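Local coordinates for protein RMD9, mitochondrial (Saccharomyces cerevisiae S288C, PDB 7A9X) that binds a dodecameric RNA motif in the 3'-UTRs of yeast mitochondrial mRNAs and takes part in their processing or stability, at residues 329-334 with 368-373; 342-347 with 361-366; 346-351 with 390-395. All blocks are in the same frame, centred on the assembly; numbering follows the deposited sequence.

Contact 1: 329-334 with 368-373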
loop_
_atom_site.group_PDB
_atom_site.type_symbol
_atom_site.label_atom_id
_atom_site.label_comp_id
_atom_site.label_asym_id
_atom_site.label_seq_id
_atom_site.Cartn_x
_atom_site.Cartn_y
_atom_site.Cartn_z
ATOM N N ASN A 329 12.868 7.739 -8.742
ATOM C CA ASN A 329 13.784 7.634 -9.873
ATOM C C ASN A 329 14.585 8.917 -10.059
ATOM O O ASN A 329 15.770 8.868 -10.411
ATOM C CB ASN A 329 13.010 7.296 -11.146
ATOM C CG ASN A 329 12.479 5.882 -11.142
ATOM O OD1 ASN A 329 13.006 5.013 -10.446
ATOM N ND2 ASN A 329 11.433 5.640 -11.924
ATOM N N ILE A 330 13.954 10.071 -9.840
ATOM C CA ILE A 330 14.673 11.340 -9.913
ATOM C C ILE A 330 15.757 11.399 -8.845
ATOM O O ILE A 330 16.889 11.825 -9.106
ATOM C CB ILE A 330 13.691 12.520 -9.781
ATOM C CG1 ILE A 330 12.725 12.557 -10.966
ATOM C CG2 ILE A 330 14.446 13.837 -9.658
ATOM C CD1 ILE A 330 11.656 13.620 -10.830
ATOM N N TRP A 331 15.430 10.966 -7.626
ATOM C CA TRP A 331 16.395 11.019 -6.534
ATOM C C TRP A 331 17.541 10.039 -6.758
ATOM O O TRP A 331 18.706 10.369 -6.505
ATOM C CB TRP A 331 15.689 10.741 -5.207
ATOM C CG TRP A 331 16.567 10.865 -3.996
ATOM C CD1 TRP A 331 16.842 9.892 -3.078
ATOM C CD2 TRP A 331 17.285 12.030 -3.572
ATOM N NE1 TRP A 331 17.683 10.381 -2.107
ATOM C CE2 TRP A 331 17.971 11.692 -2.388
ATOM C CE3 TRP A 331 17.409 13.329 -4.075
ATOM C CZ2 TRP A 331 18.770 12.603 -1.702
ATOM C CZ3 TRP A 331 18.206 14.233 -3.393
ATOM C CH2 TRP A 331 18.875 13.865 -2.220
ATOM N N LYS A 332 17.234 8.832 -7.239
ATOM C CA LYS A 332 18.289 7.852 -7.479
ATOM C C LYS A 332 19.199 8.265 -8.629
ATOM O O LYS A 332 20.409 8.017 -8.579
ATOM C CB LYS A 332 17.680 6.478 -7.756
ATOM C CG LYS A 332 16.935 5.888 -6.571
ATOM C CD LYS A 332 16.086 4.698 -6.984
ATOM C CE LYS A 332 15.174 4.259 -5.849
ATOM N NZ LYS A 332 14.216 3.203 -6.276
ATOM N N ALA A 333 18.650 8.908 -9.657
ATOM C CA ALA A 333 19.424 9.196 -10.857
ATOM C C ALA A 333 20.101 10.558 -10.836
ATOM O O ALA A 333 21.197 10.703 -11.393
ATOM C CB ALA A 333 18.529 9.097 -12.093
ATOM N N GLN A 334 19.484 11.558 -10.208
ATOM C CA GLN A 334 19.965 12.928 -10.288
ATOM C C GLN A 334 20.474 13.498 -8.973
ATOM O O GLN A 334 21.266 14.445 -9.007
ATOM C CB GLN A 334 18.861 13.854 -10.823
ATOM C CG GLN A 334 18.414 13.527 -12.235
ATOM C CD GLN A 334 17.359 14.487 -12.737
ATOM O OE1 GLN A 334 16.816 15.280 -11.970
ATOM N NE2 GLN A 334 17.065 14.427 -14.031
ATOM N N PHE A 368 9.304 13.165 2.281
ATOM C CA PHE A 368 10.074 13.451 3.485
ATOM C C PHE A 368 11.165 12.419 3.733
ATOM O O PHE A 368 12.156 12.731 4.403
ATOM C CB PHE A 368 9.147 13.555 4.695
ATOM C CG PHE A 368 8.379 14.846 4.753
ATOM C CD1 PHE A 368 9.047 16.060 4.782
ATOM C CD2 PHE A 368 6.994 14.848 4.775
ATOM C CE1 PHE A 368 8.345 17.254 4.833
ATOM C CE2 PHE A 368 6.286 16.038 4.825
ATOM C CZ PHE A 368 6.961 17.239 4.855
ATOM N N THR A 369 11.009 11.201 3.211
ATOM C CA THR A 369 12.109 10.245 3.240
ATOM C C THR A 369 13.283 10.763 2.420
ATOM O O THR A 369 14.438 10.707 2.861
ATOM C CB THR A 369 11.639 8.885 2.722
ATOM O OG1 THR A 369 10.576 8.400 3.554
ATOM C CG2 THR A 369 12.775 7.879 2.732
ATOM N N ILE A 370 12.998 11.296 1.231
ATOM C CA ILE A 370 14.037 11.918 0.418
ATOM C C ILE A 370 14.556 13.186 1.089
ATOM O O ILE A 370 15.758 13.472 1.052
ATOM C CB ILE A 370 13.499 12.194 -0.998
ATOM C CG1 ILE A 370 13.096 10.878 -1.670
ATOM C CG2 ILE A 370 14.530 12.937 -1.834
ATOM C CD1 ILE A 370 12.313 11.055 -2.955
ATOM N N PHE A 371 13.667 13.956 1.724
ATOM C CA PHE A 371 14.088 15.194 2.379
ATOM C C PHE A 371 15.158 14.923 3.430
ATOM O O PHE A 371 16.253 15.496 3.388
ATOM C CB PHE A 371 12.889 15.905 3.012
ATOM C CG PHE A 371 13.257 17.166 3.752
ATOM C CD1 PHE A 371 13.613 17.131 5.094
ATOM C CD2 PHE A 371 13.262 18.388 3.099
ATOM C CE1 PHE A 371 13.963 18.292 5.768
ATOM C CE2 PHE A 371 13.608 19.551 3.768
ATOM C CZ PHE A 371 13.960 19.504 5.100
ATOM N N PHE A 372 14.853 14.051 4.392
ATOM C CA PHE A 372 15.771 13.832 5.501
ATOM C C PHE A 372 16.978 12.983 5.120
ATOM O O PHE A 372 17.931 12.914 5.902
ATOM C CB PHE A 372 15.016 13.222 6.682
ATOM C CG PHE A 372 14.086 14.195 7.358
ATOM C CD1 PHE A 372 14.558 15.066 8.325
ATOM C CD2 PHE A 372 12.747 14.255 7.009
ATOM C CE1 PHE A 372 13.712 15.970 8.938
ATOM C CE2 PHE A 372 11.896 15.153 7.622
ATOM C CZ PHE A 372 12.379 16.012 8.590
ATOM N N GLU A 373 16.972 12.347 3.948
ATOM C CA GLU A 373 18.221 11.800 3.430
ATOM C C GLU A 373 19.107 12.909 2.881
ATOM O O GLU A 373 20.329 12.878 3.056
ATOM C CB GLU A 373 17.946 10.755 2.349
ATOM C CG GLU A 373 17.364 9.459 2.875
ATOM C CD GLU A 373 17.195 8.421 1.788
ATOM O OE1 GLU A 373 17.672 8.662 0.659
ATOM O OE2 GLU A 373 16.585 7.366 2.063
#
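Trp331 and Ile370 mark where the helical segments 329-334 and 368-373 approach, their CA atoms 7.4 Å apart. Trp331 CB points toward the other helix while Ile370 stands beside it. With CG of Trp331 anti to its own backbone nitrogen, the ring is laid across the gap and offers a face to Ile370. The branch methyl CG2 does the touching: it sits 3.6 Å from the centroid of the five-membered ring, 19° off the normal, a CH-pi contact, and comes within 3.4 Å of CD2 at the fusion bond. A beta-branched residue suits this place, since CG2 lies over the indole while CG1 and CD1 run alongside it; Ile370 also touches Val340 of helix 337-351. At the ring's edge, NE1 of Trp331 gives a hydrogen bond of 3.3 Å to OE1 of Glu373, one turn further along; the N-H...O angle is 151° and the acceptor is tilted 18° out of the ring plane. The segments lie in what are assigned as the fifth and sixth PPR repeats. Tryptophan thus serves two chemistries at once, an apolar face against isoleucine and a polar edge whose N-H is met by an exposed carboxylate, probably a modest bond given its length.

Contact 2: 342-347 with 361-366. With nucleotides of chain B.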
loop_
_atom_site.group_PDB
_atom_site.type_symbol
_atom_site.label_atom_id
_atom_site.label_comp_id
_atom_site.label_asym_id
_atom_site.label_seq_id
_atom_site.Cartn_x
_atom_site.Cartn_y
_atom_site.Cartn_z
ATOM N N ARG A 342 10.182 20.190 -6.681
ATOM C CA ARG A 342 9.299 20.827 -7.653
ATOM C C ARG A 342 8.190 19.884 -8.103
ATOM O O ARG A 342 7.042 20.308 -8.281
ATOM C CB ARG A 342 10.106 21.326 -8.853
ATOM C CG ARG A 342 10.916 22.583 -8.564
ATOM C CD ARG A 342 11.590 23.139 -9.815
ATOM N NE ARG A 342 12.825 22.434 -10.150
ATOM C CZ ARG A 342 12.917 21.473 -11.064
ATOM N NH1 ARG A 342 14.088 20.894 -11.300
ATOM N NH2 ARG A 342 11.844 21.092 -11.745
ATOM N N ILE A 343 8.509 18.603 -8.297
ATOM C CA ILE A 343 7.481 17.645 -8.690
ATOM C C ILE A 343 6.500 17.420 -7.547
ATOM O O ILE A 343 5.283 17.329 -7.760
ATOM C CB ILE A 343 8.125 16.327 -9.158
ATOM C CG1 ILE A 343 9.008 16.568 -10.387
ATOM C CG2 ILE A 343 7.055 15.283 -9.458
ATOM C CD1 ILE A 343 8.262 17.154 -11.572
ATOM N N TRP A 344 7.009 17.342 -6.315
ATOM C CA TRP A 344 6.139 17.180 -5.157
ATOM C C TRP A 344 5.184 18.358 -5.013
ATOM O O TRP A 344 4.013 18.176 -4.661
ATOM C CB TRP A 344 6.983 17.014 -3.894
ATOM C CG TRP A 344 6.179 16.948 -2.635
ATOM C CD1 TRP A 344 5.541 15.856 -2.125
ATOM C CD2 TRP A 344 5.935 18.021 -1.719
ATOM N NE1 TRP A 344 4.912 16.183 -0.946
ATOM C CE2 TRP A 344 5.139 17.507 -0.676
ATOM C CE3 TRP A 344 6.313 19.369 -1.680
ATOM C CZ2 TRP A 344 4.712 18.291 0.394
ATOM C CZ3 TRP A 344 5.889 20.146 -0.616
ATOM C CH2 TRP A 344 5.095 19.604 0.407
ATOM N N GLU A 345 5.666 19.575 -5.285
ATOM C CA GLU A 345 4.799 20.747 -5.203
ATOM C C GLU A 345 3.667 20.669 -6.218
ATOM O O GLU A 345 2.517 20.995 -5.903
ATOM C CB GLU A 345 5.609 22.027 -5.412
ATOM C CG GLU A 345 6.298 22.554 -4.166
ATOM C CD GLU A 345 6.990 23.882 -4.414
ATOM O OE1 GLU A 345 7.375 24.143 -5.573
ATOM O OE2 GLU A 345 7.139 24.668 -3.453
ATOM N N LYS A 346 3.974 20.241 -7.445
ATOM C CA LYS A 346 2.935 20.122 -8.462
ATOM C C LYS A 346 1.936 19.028 -8.105
ATOM O O LYS A 346 0.735 19.173 -8.356
ATOM C CB LYS A 346 3.565 19.857 -9.831
ATOM C CG LYS A 346 4.368 21.027 -10.378
ATOM C CD LYS A 346 4.852 20.754 -11.790
ATOM C CE LYS A 346 5.586 21.956 -12.359
ATOM N NZ LYS A 346 5.953 21.754 -13.788
ATOM N N ALA A 347 2.411 17.931 -7.515
ATOM C CA ALA A 347 1.501 16.860 -7.123
ATOM C C ALA A 347 0.577 17.305 -5.994
ATOM O O ALA A 347 -0.620 16.993 -6.004
ATOM C CB ALA A 347 2.293 15.620 -6.715
ATOM N N SER A 361 -0.742 11.101 2.281
ATOM C CA SER A 361 0.153 10.472 3.245
ATOM C C SER A 361 1.222 9.643 2.544
ATOM O O SER A 361 2.402 9.698 2.912
ATOM C CB SER A 361 -0.654 9.603 4.208
ATOM O OG SER A 361 0.190 8.880 5.088
ATOM N N SER A 362 0.828 8.868 1.531
ATOM C CA SER A 362 1.801 8.074 0.788
ATOM C C SER A 362 2.771 8.967 0.022
ATOM O O SER A 362 3.969 8.665 -0.057
ATOM C CB SER A 362 1.081 7.121 -0.164
ATOM O OG SER A 362 1.997 6.263 -0.821
ATOM N N LEU A 363 2.274 10.071 -0.545
ATOM C CA LEU A 363 3.146 11.005 -1.251
ATOM C C LEU A 363 4.132 11.661 -0.294
ATOM O O LEU A 363 5.337 11.720 -0.569
ATOM C CB LEU A 363 2.314 12.072 -1.969
ATOM C CG LEU A 363 3.113 13.168 -2.683
ATOM C CD1 LEU A 363 3.795 12.612 -3.924
ATOM C CD2 LEU A 363 2.244 14.370 -3.035
ATOM N N ASN A 364 3.636 12.160 0.840
ATOM C CA ASN A 364 4.508 12.818 1.806
ATOM C C ASN A 364 5.519 11.849 2.404
ATOM O O ASN A 364 6.623 12.262 2.781
ATOM C CB ASN A 364 3.667 13.474 2.900
ATOM C CG ASN A 364 2.822 14.617 2.373
ATOM O OD1 ASN A 364 3.228 15.332 1.456
ATOM N ND2 ASN A 364 1.639 14.796 2.950
ATOM N N ASN A 365 5.169 10.563 2.490
ATOM C CA ASN A 365 6.125 9.563 2.954
ATOM C C ASN A 365 7.341 9.510 2.039
ATOM O O ASN A 365 8.487 9.556 2.503
ATOM C CB ASN A 365 5.453 8.193 3.034
ATOM C CG ASN A 365 6.386 7.114 3.547
ATOM O OD1 ASN A 365 7.234 7.365 4.404
ATOM N ND2 ASN A 365 6.238 5.905 3.020
ATOM N N THR A 366 7.107 9.416 0.728
ATOM C CA THR A 366 8.207 9.402 -0.229
ATOM C C THR A 366 9.001 10.702 -0.179
ATOM O O THR A 366 10.236 10.684 -0.220
ATOM C CB THR A 366 7.666 9.158 -1.639
ATOM O OG1 THR A 366 6.918 7.937 -1.658
ATOM C CG2 THR A 366 8.805 9.062 -2.646
ATOM P P A B 9 0.497 0.852 2.642
ATOM O OP1 A B 9 1.010 0.006 3.748
ATOM O OP2 A B 9 -0.790 1.568 2.823
ATOM O "O5'" A B 9 1.609 1.941 2.276
ATOM C "C5'" A B 9 1.276 3.138 1.578
ATOM C "C4'" A B 9 1.454 4.383 2.414
ATOM O "O4'" A B 9 0.258 5.195 2.315
ATOM C "C3'" A B 9 1.662 4.182 3.910
ATOM O "O3'" A B 9 3.026 3.943 4.225
ATOM C "C2'" A B 9 1.121 5.476 4.511
ATOM O "O2'" A B 9 2.090 6.509 4.436
ATOM C "C1'" A B 9 -0.018 5.818 3.550
ATOM N N9 A B 9 -1.337 5.347 4.018
ATOM C C8 A B 9 -2.007 4.229 3.587
ATOM N N7 A B 9 -3.174 4.052 4.155
ATOM C C5 A B 9 -3.288 5.134 5.015
ATOM C C6 A B 9 -4.303 5.527 5.907
ATOM N N6 A B 9 -5.438 4.847 6.085
ATOM N N1 A B 9 -4.112 6.658 6.620
ATOM C C2 A B 9 -2.973 7.339 6.439
ATOM N N3 A B 9 -1.947 7.070 5.633
ATOM C C4 A B 9 -2.167 5.943 4.939
ATOM P P U B 10 3.472 3.482 5.700
ATOM O OP1 U B 10 4.853 2.945 5.596
ATOM O OP2 U B 10 2.401 2.627 6.275
ATOM O "O5'" U B 10 3.538 4.836 6.540
ATOM C "C5'" U B 10 4.614 5.751 6.383
ATOM C "C4'" U B 10 4.531 6.860 7.401
ATOM O "O4'" U B 10 3.253 7.528 7.268
ATOM C "C3'" U B 10 4.587 6.419 8.858
ATOM O "O3'" U B 10 5.919 6.296 9.330
ATOM C "C2'" U B 10 3.792 7.498 9.587
ATOM O "O2'" U B 10 4.612 8.616 9.891
ATOM C "C1'" U B 10 2.764 7.913 8.532
ATOM N N1 U B 10 1.438 7.283 8.735
ATOM C C2 U B 10 0.470 8.026 9.384
ATOM O O2 U B 10 0.669 9.156 9.795
ATOM N N3 U B 10 -0.740 7.395 9.533
ATOM C C4 U B 10 -1.071 6.126 9.105
ATOM O O4 U B 10 -2.205 5.696 9.315
ATOM C C5 U B 10 -0.017 5.423 8.440
ATOM C C6 U B 10 1.171 6.012 8.280
ATOM P P C B 8 -0.179 3.499 -2.578
ATOM O OP1 C B 8 0.244 4.319 -1.415
ATOM O OP2 C B 8 0.815 3.136 -3.620
ATOM O "O5'" C B 8 -0.819 2.136 -2.059
ATOM C "C5'" C B 8 -1.577 2.081 -0.857
ATOM C "C4'" C B 8 -1.331 0.786 -0.125
ATOM O "O4'" C B 8 -1.942 -0.314 -0.861
ATOM C "C3'" C B 8 0.145 0.420 0.057
ATOM O "O3'" C B 8 0.373 -0.112 1.361
ATOM C "C2'" C B 8 0.372 -0.663 -0.995
ATOM O "O2'" C B 8 1.399 -1.579 -0.686
ATOM C "C1'" C B 8 -0.992 -1.342 -1.049
ATOM N N1 C B 8 -1.249 -2.009 -2.333
ATOM C C2 C B 8 -1.548 -3.375 -2.357
ATOM O O2 C B 8 -1.630 -4.002 -1.291
ATOM N N3 C B 8 -1.756 -3.982 -3.548
ATOM C C4 C B 8 -1.663 -3.286 -4.682
ATOM N N4 C B 8 -1.880 -3.930 -5.832
ATOM C C5 C B 8 -1.346 -1.898 -4.687
ATOM C C6 C B 8 -1.142 -1.307 -3.503
#
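The Trp344 indole meets Asn364 at its edge: NE1 donates to OD1 over 3.1 Å, with OD1 in the ring plane. The donor also lies in the plane of the Asn364 carbonyl, although the N-H...O angle of 145° leaves the bond somewhat bent and the ring and amide planes stand 58° apart. Phe367 stacks on the indole, and Leu363 comes in obliquely, its CG 3.7 Å from Trp344 CD1. Leu363 CD2 also reaches CB of Ala347, at 3.9 Å, where the small alanine makes room for the branched leucine. The amide of Asn364 works in two directions, because its ND2 bonds to the hydroxyl of Tyr393; an asparagine, both acceptor and donor, fits this buried spot. Segments 342-347 and 361-366 run nearly antiparallel (170°, axes 11.2 Å apart), packing the second helix of the repeat assigned as PPR5 against the first of that assigned as PPR6 in the alpha-solenoid of a pentatricopeptide repeat protein. A leucine in place of Trp344 would probably leave the buried OD1 of Asn364 without its N-H partner and open a gap beside Phe367. Helix 357-374 turns another side to the RNA: Ser361 OG donates to N3 of A9 of chain B (2.9 Å) and accepts from its O2' (3.1 Å), while Ser362 OG binds OP1 of C8 of chain B at 2.7 Å.

Contact 3: 346-351 with 390-395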
loop_
_atom_site.group_PDB
_atom_site.type_symbol
_atom_site.label_atom_id
_atom_site.label_comp_id
_atom_site.label_asym_id
_atom_site.label_seq_id
_atom_site.Cartn_x
_atom_site.Cartn_y
_atom_site.Cartn_z
ATOM N N LYS A 346 3.974 20.241 -7.445
ATOM C CA LYS A 346 2.935 20.122 -8.462
ATOM C C LYS A 346 1.936 19.028 -8.105
ATOM O O LYS A 346 0.735 19.173 -8.356
ATOM C CB LYS A 346 3.565 19.857 -9.831
ATOM C CG LYS A 346 4.368 21.027 -10.378
ATOM C CD LYS A 346 4.852 20.754 -11.790
ATOM C CE LYS A 346 5.586 21.956 -12.359
ATOM N NZ LYS A 346 5.953 21.754 -13.788
ATOM N N ALA A 347 2.411 17.931 -7.515
ATOM C CA ALA A 347 1.501 16.860 -7.123
ATOM C C ALA A 347 0.577 17.305 -5.994
ATOM O O ALA A 347 -0.620 16.993 -6.004
ATOM C CB ALA A 347 2.293 15.620 -6.715
ATOM N N VAL A 348 1.113 18.042 -5.017
ATOM C CA VAL A 348 0.296 18.516 -3.903
ATOM C C VAL A 348 -0.777 19.480 -4.394
ATOM O O VAL A 348 -1.934 19.416 -3.959
ATOM C CB VAL A 348 1.187 19.155 -2.823
ATOM C CG1 VAL A 348 0.340 19.900 -1.803
ATOM C CG2 VAL A 348 2.026 18.092 -2.136
ATOM N N LYS A 349 -0.419 20.385 -5.309
ATOM C CA LYS A 349 -1.413 21.305 -5.851
ATOM C C LYS A 349 -2.452 20.576 -6.694
ATOM O O LYS A 349 -3.629 20.951 -6.681
ATOM C CB LYS A 349 -0.734 22.400 -6.674
ATOM C CG LYS A 349 -0.105 23.496 -5.835
ATOM C CD LYS A 349 0.437 24.623 -6.701
ATOM C CE LYS A 349 0.941 25.775 -5.845
ATOM N NZ LYS A 349 1.484 26.890 -6.668
ATOM N N PHE A 350 -2.039 19.539 -7.428
ATOM C CA PHE A 350 -2.994 18.765 -8.213
ATOM C C PHE A 350 -3.994 18.051 -7.314
ATOM O O PHE A 350 -5.201 18.070 -7.581
ATOM C CB PHE A 350 -2.256 17.757 -9.095
ATOM C CG PHE A 350 -3.153 16.996 -10.033
ATOM C CD1 PHE A 350 -3.422 17.486 -11.302
ATOM C CD2 PHE A 350 -3.724 15.791 -9.647
ATOM C CE1 PHE A 350 -4.245 16.789 -12.171
ATOM C CE2 PHE A 350 -4.551 15.089 -10.508
ATOM C CZ PHE A 350 -4.811 15.587 -11.772
ATOM N N TYR A 351 -3.513 17.417 -6.245
ATOM C CA TYR A 351 -4.405 16.682 -5.356
ATOM C C TYR A 351 -5.340 17.629 -4.611
ATOM O O TYR A 351 -6.566 17.482 -4.671
ATOM C CB TYR A 351 -3.590 15.840 -4.374
ATOM C CG TYR A 351 -2.863 14.673 -5.007
ATOM C CD1 TYR A 351 -3.450 13.926 -6.020
ATOM C CD2 TYR A 351 -1.587 14.320 -4.589
ATOM C CE1 TYR A 351 -2.787 12.859 -6.597
ATOM C CE2 TYR A 351 -0.915 13.257 -5.160
ATOM C CZ TYR A 351 -1.519 12.531 -6.162
ATOM O OH TYR A 351 -0.850 11.471 -6.730
ATOM N N ILE A 390 6.151 23.816 4.998
ATOM C CA ILE A 390 4.931 23.952 5.789
ATOM C C ILE A 390 4.090 25.117 5.280
ATOM O O ILE A 390 2.858 25.026 5.197
ATOM C CB ILE A 390 5.284 24.112 7.280
ATOM C CG1 ILE A 390 5.894 22.819 7.819
ATOM C CG2 ILE A 390 4.058 24.504 8.087
ATOM C CD1 ILE A 390 6.522 22.965 9.187
ATOM N N THR A 391 4.741 26.228 4.930
ATOM C CA THR A 391 4.021 27.372 4.381
ATOM C C THR A 391 3.358 27.021 3.054
ATOM O O THR A 391 2.191 27.361 2.825
ATOM C CB THR A 391 4.976 28.557 4.213
ATOM O OG1 THR A 391 5.406 29.011 5.503
ATOM C CG2 THR A 391 4.300 29.706 3.478
ATOM N N PHE A 392 4.083 26.332 2.170
ATOM C CA PHE A 392 3.500 25.940 0.891
ATOM C C PHE A 392 2.340 24.973 1.089
ATOM O O PHE A 392 1.285 25.111 0.456
ATOM C CB PHE A 392 4.561 25.309 -0.010
ATOM C CG PHE A 392 3.980 24.500 -1.132
ATOM C CD1 PHE A 392 3.549 25.117 -2.295
ATOM C CD2 PHE A 392 3.842 23.124 -1.014
ATOM C CE1 PHE A 392 3.003 24.378 -3.323
ATOM C CE2 PHE A 392 3.295 22.379 -2.037
ATOM C CZ PHE A 392 2.875 23.005 -3.195
ATOM N N TYR A 393 2.529 23.966 1.946
ATOM C CA TYR A 393 1.483 22.974 2.169
ATOM C C TYR A 393 0.245 23.605 2.793
ATOM O O TYR A 393 -0.882 23.208 2.474
ATOM C CB TYR A 393 2.026 21.844 3.049
ATOM C CG TYR A 393 1.279 20.534 2.937
ATOM C CD1 TYR A 393 1.532 19.655 1.890
ATOM C CD2 TYR A 393 0.335 20.165 3.890
ATOM C CE1 TYR A 393 0.856 18.450 1.787
ATOM C CE2 TYR A 393 -0.344 18.962 3.796
ATOM C CZ TYR A 393 -0.081 18.110 2.744
ATOM O OH TYR A 393 -0.758 16.915 2.653
ATOM N N SER A 394 0.430 24.593 3.671
ATOM C CA SER A 394 -0.713 25.312 4.224
ATOM C C SER A 394 -1.460 26.074 3.137
ATOM O O SER A 394 -2.695 26.145 3.156
ATOM C CB SER A 394 -0.251 26.269 5.324
ATOM O OG SER A 394 0.405 25.577 6.370
ATOM N N GLY A 395 -0.731 26.646 2.177
ATOM C CA GLY A 395 -1.362 27.410 1.116
ATOM C C GLY A 395 -2.201 26.580 0.167
ATOM O O GLY A 395 -3.035 27.137 -0.551
#
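Apolar packing between two nearly parallel helices joins Val348 and Lys349 of helix 337-351 to Phe392 and Tyr393 of helix 379-396, on the layer of second helices in the repeats assigned as PPR5 and PPR6. The local axes are 10.5 Å apart and cross at -22°, with Val348 and Tyr393 giving the nearest CA pair, 7.6 Å apart. Val348 aims its CB at the other helix, and its CG1 touches both rings obliquely, 3.9 Å from Phe392 CE2 and equally far from Tyr393 CD1. CG1 sits opposite the main-chain N (chi1 168°), which carries this methyl forward to the two rings. A compact branched residue suits the place, since it can touch both rings at once. This side-by-side stacking of equivalent helices is how an alpha-solenoid of helical hairpins grows, one repeat after another. Toward solvent, the Lys349 chain crosses the edge of Phe392 obliquely: its aliphatic CE comes within 3.5 Å of Phe392 CE1, near the ring plane, while the ammonium group extends beyond. Tyr393 is buried against Phe403 of helix 401-410, and its hydroxyl is hydrogen-bonded to Asp400 OD1.

In the fold
All three contacts join the repeats assigned as PPR5 (320-351) and PPR6 (358-396) of the helical-repeat array. Contact 1 pairs the first helices of the repeats, contact 3 the second helices, and contact 2 the second helix of PPR5 with the first of PPR6, so four consecutive helices are tied together. Contact 2 is nested inside the chain loop closed by contact 1, whereas the segments of contacts 1 and 3 alternate along the sequence. Their centres lie about 11 Å (contacts 1 and 2), 9 Å (2 and 3) and 18 Å (1 and 3) apart. Contact 2 touches both others, through Ile330 with Ile343 and Trp344 with Phe392, making one continuous interface whose helix 357-374 also carries Ser361 and Ser362, which bind the RNA.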